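Local coordinates for protein MdcE (Pseudomonas aeruginosa, PDB 5VIP) that serves as the gamma subunit of biotin-independent malonate decarboxylase and probably has transferase activity, at residues Ala37-Asp42 against Leu46-Ala51. Numbering follows the deposited sequence.
Sequences APRPGD and LRVADA
Leu46 begins an outermost strand, within this chain, of the mixed six-stranded sheet, and its CB lies 4.4 Å from CB of Asp42, the last residue of a type I beta turn (Arg39 to Asp42) in the loop between helix 24-33 and this strand. No direct hydrogen bond joins the two segments; a water does so instead, donating to Leu46 O and to Asp42 OD2 and accepting from Arg39 N, with a weak, longer bond from Val48 N. Arg47 starts out away from the loop, but the bend at chi2 (-66°) swings its guanidinium back over Pro38, whose CD sits 3.5 Å above the centre of one guanidinium face. The polar end is held by backbone carbonyls, NE by Leu36 O and NH1 by Ala44 O. Val48 packs its CB and both methyls on the Arg39–Asp42 ion pair: CG1 stands over the centre of the Arg39 guanidinium, while CG2 meets Asp42 OD2 at 3.4 Å. Arg39 grips the carboxylate side-on, and NH2 reaches on to Glu93 of helix 81-97. Between Arg39 and Asp42, NE of Arg39 bonds to OD2 of Asp42 at 2.7 Å, nearly straight at 164°, whereas NH1 takes the syn lone pair of OD1.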
ATOM      1  N   ALA A  37      -6.704  16.226 -22.164  1.00 40.90           N
ATOM      2  CA  ALA A  37      -5.633  15.441 -22.771  1.00 41.83           C
ATOM      3  C   ALA A  37      -4.456  15.251 -21.826  1.00 42.50           C
ATOM      4  O   ALA A  37      -4.109  16.161 -21.073  1.00 43.92           O
ATOM      5  CB  ALA A  37      -5.160  16.102 -24.059  1.00 43.09           C
ATOM      6  N   PRO A  38      -3.827  14.064 -21.876  1.00 41.94           N
ATOM      7  CA  PRO A  38      -2.640  13.785 -21.058  1.00 37.04           C
ATOM      8  C   PRO A  38      -1.467  14.697 -21.412  1.00 44.70           C
ATOM      9  O   PRO A  38      -1.449  15.272 -22.503  1.00 44.55           O
ATOM     10  CB  PRO A  38      -2.319  12.320 -21.387  1.00 37.49           C
ATOM     11  CG  PRO A  38      -2.939  12.079 -22.722  1.00 39.80           C
ATOM     12  CD  PRO A  38      -4.178  12.930 -22.750  1.00 39.71           C
ATOM     13  N   ARG A  39      -0.520  14.840 -20.486  1.00 37.04           N
ATOM     14  CA  ARG A  39       0.707  15.582 -20.742  1.00 39.18           C
ATOM     15  C   ARG A  39       1.619  14.753 -21.639  1.00 41.07           C
ATOM     16  O   ARG A  39       1.586  13.520 -21.581  1.00 37.54           O
ATOM     17  CB  ARG A  39       1.430  15.925 -19.435  1.00 38.46           C
ATOM     18  CG  ARG A  39       0.615  16.721 -18.431  1.00 33.72           C
ATOM     19  CD  ARG A  39       1.483  17.138 -17.252  1.00 30.01           C
ATOM     20  NE  ARG A  39       2.131  15.987 -16.626  1.00 31.31           N
ATOM     21  CZ  ARG A  39       3.120  16.062 -15.737  1.00 32.19           C
ATOM     22  NH1 ARG A  39       3.636  14.952 -15.228  1.00 32.60           N
ATOM     23  NH2 ARG A  39       3.597  17.239 -15.353  1.00 32.59           N
ATOM     24  N   PRO A  40       2.430  15.430 -22.473  1.00 44.29           N
ATOM     25  CA  PRO A  40       3.375  14.797 -23.401  1.00 44.05           C
ATOM     26  C   PRO A  40       4.170  13.641 -22.806  1.00 42.95           C
ATOM     27  O   PRO A  40       4.234  12.573 -23.413  1.00 47.06           O
ATOM     28  CB  PRO A  40       4.301  15.955 -23.775  1.00 46.53           C
ATOM     29  CG  PRO A  40       3.379  17.127 -23.797  1.00 45.17           C
ATOM     30  CD  PRO A  40       2.392  16.893 -22.663  1.00 48.28           C
ATOM     31  N   GLY A  41       4.755  13.837 -21.632  1.00 41.41           N
ATOM     32  CA  GLY A  41       5.598  12.808 -21.045  1.00 44.12           C
ATOM     33  C   GLY A  41       4.896  11.687 -20.291  1.00 45.22           C
ATOM     34  O   GLY A  41       5.530  10.698 -19.923  1.00 43.11           O
ATOM     35  N   ASP A  42       3.591  11.827 -20.060  1.00 41.09           N
ATOM     36  CA  ASP A  42       2.855  10.861 -19.240  1.00 35.70           C
ATOM     37  C   ASP A  42       2.261   9.714 -20.049  1.00 33.59           C
ATOM     38  O   ASP A  42       1.970   9.874 -21.227  1.00 36.17           O
ATOM     39  CB  ASP A  42       1.724  11.563 -18.477  1.00 35.47           C
ATOM     40  CG  ASP A  42       2.236  12.498 -17.388  1.00 33.90           C
ATOM     41  OD1 ASP A  42       3.409  12.363 -16.977  1.00 36.25           O
ATOM     42  OD2 ASP A  42       1.451  13.353 -16.929  1.00 33.60           O
ATOM     43  N   LEU A  46      -2.870   8.333 -17.579  1.00 22.54           N
ATOM     44  CA  LEU A  46      -2.655   9.312 -16.518  1.00 26.95           C
ATOM     45  C   LEU A  46      -3.064  10.713 -16.946  1.00 28.79           C
ATOM     46  O   LEU A  46      -2.662  11.178 -18.011  1.00 29.79           O
ATOM     47  CB  LEU A  46      -1.183   9.343 -16.114  1.00 30.10           C
ATOM     48  CG  LEU A  46      -0.898   8.890 -14.698  1.00 31.65           C
ATOM     49  CD1 LEU A  46      -1.286   7.435 -14.611  1.00 29.75           C
ATOM     50  CD2 LEU A  46       0.568   9.111 -14.358  1.00 30.24           C
ATOM     51  N   ARG A  47      -3.851  11.385 -16.116  1.00 22.37           N
ATOM     52  CA  ARG A  47      -4.106  12.805 -16.306  1.00 26.68           C
ATOM     53  C   ARG A  47      -3.486  13.588 -15.159  1.00 26.08           C
ATOM     54  O   ARG A  47      -3.786  13.327 -13.987  1.00 20.73           O
ATOM     55  CB  ARG A  47      -5.603  13.094 -16.386  1.00 24.76           C
ATOM     56  CG  ARG A  47      -6.302  12.426 -17.540  1.00 30.54           C
ATOM     57  CD  ARG A  47      -5.834  12.973 -18.878  1.00 33.01           C
ATOM     58  NE  ARG A  47      -6.609  12.385 -19.969  1.00 36.81           N
ATOM     59  CZ  ARG A  47      -6.290  11.244 -20.569  1.00 37.92           C
ATOM     60  NH1 ARG A  47      -5.208  10.581 -20.181  1.00 34.26           N
ATOM     61  NH2 ARG A  47      -7.048  10.766 -21.550  1.00 33.85           N
ATOM     62  N   VAL A  48      -2.638  14.553 -15.508  1.00 23.37           N
ATOM     63  CA  VAL A  48      -1.958  15.406 -14.539  1.00 24.17           C
ATOM     64  C   VAL A  48      -2.053  16.858 -15.000  1.00 30.04           C
ATOM     65  O   VAL A  48      -1.817  17.152 -16.172  1.00 28.08           O
ATOM     66  CB  VAL A  48      -0.460  15.020 -14.374  1.00 23.76           C
ATOM     67  CG1 VAL A  48       0.218  15.902 -13.333  1.00 26.09           C
ATOM     68  CG2 VAL A  48      -0.309  13.542 -14.016  1.00 24.23           C
ATOM     69  N   ALA A  49      -2.392  17.760 -14.086  1.00 26.90           N
ATOM     70  CA  ALA A  49      -2.498  19.180 -14.415  1.00 26.85           C
ATOM     71  C   ALA A  49      -2.237  20.030 -13.183  1.00 28.45           C
ATOM     72  O   ALA A  49      -2.704  19.708 -12.093  1.00 26.04           O
ATOM     73  CB  ALA A  49      -3.871  19.493 -14.990  1.00 27.05           C
ATOM     74  N   ASP A  50      -1.485  21.109 -13.354  1.00 26.55           N
ATOM     75  CA  ASP A  50      -1.288  22.075 -12.281  1.00 25.91           C
ATOM     76  C   ASP A  50      -2.336  23.182 -12.382  1.00 31.27           C
ATOM     77  O   ASP A  50      -2.743  23.557 -13.476  1.00 32.04           O
ATOM     78  CB  ASP A  50       0.125  22.656 -12.334  1.00 27.81           C
ATOM     79  CG  ASP A  50       1.192  21.630 -11.974  1.00 32.10           C
ATOM     80  OD1 ASP A  50       1.053  20.969 -10.922  1.00 29.38           O
ATOM     81  OD2 ASP A  50       2.171  21.480 -12.739  1.00 34.23           O
ATOM     82  N   ALA A  51      -2.772  23.697 -11.239  1.00 30.54           N
ATOM     83  CA  ALA A  51      -3.803  24.729 -11.205  1.00 30.68           C
ATOM     84  C   ALA A  51      -3.786  25.407  -9.855  1.00 33.22           C
ATOM     85  O   ALA A  51      -2.847  25.229  -9.087  1.00 31.45           O
ATOM     86  CB  ALA A  51      -5.168  24.142 -11.486  1.00 28.31           C
TER
HETATM   87  O   HOH W   1      -1.116  13.535 -18.118  1.00 33.39           O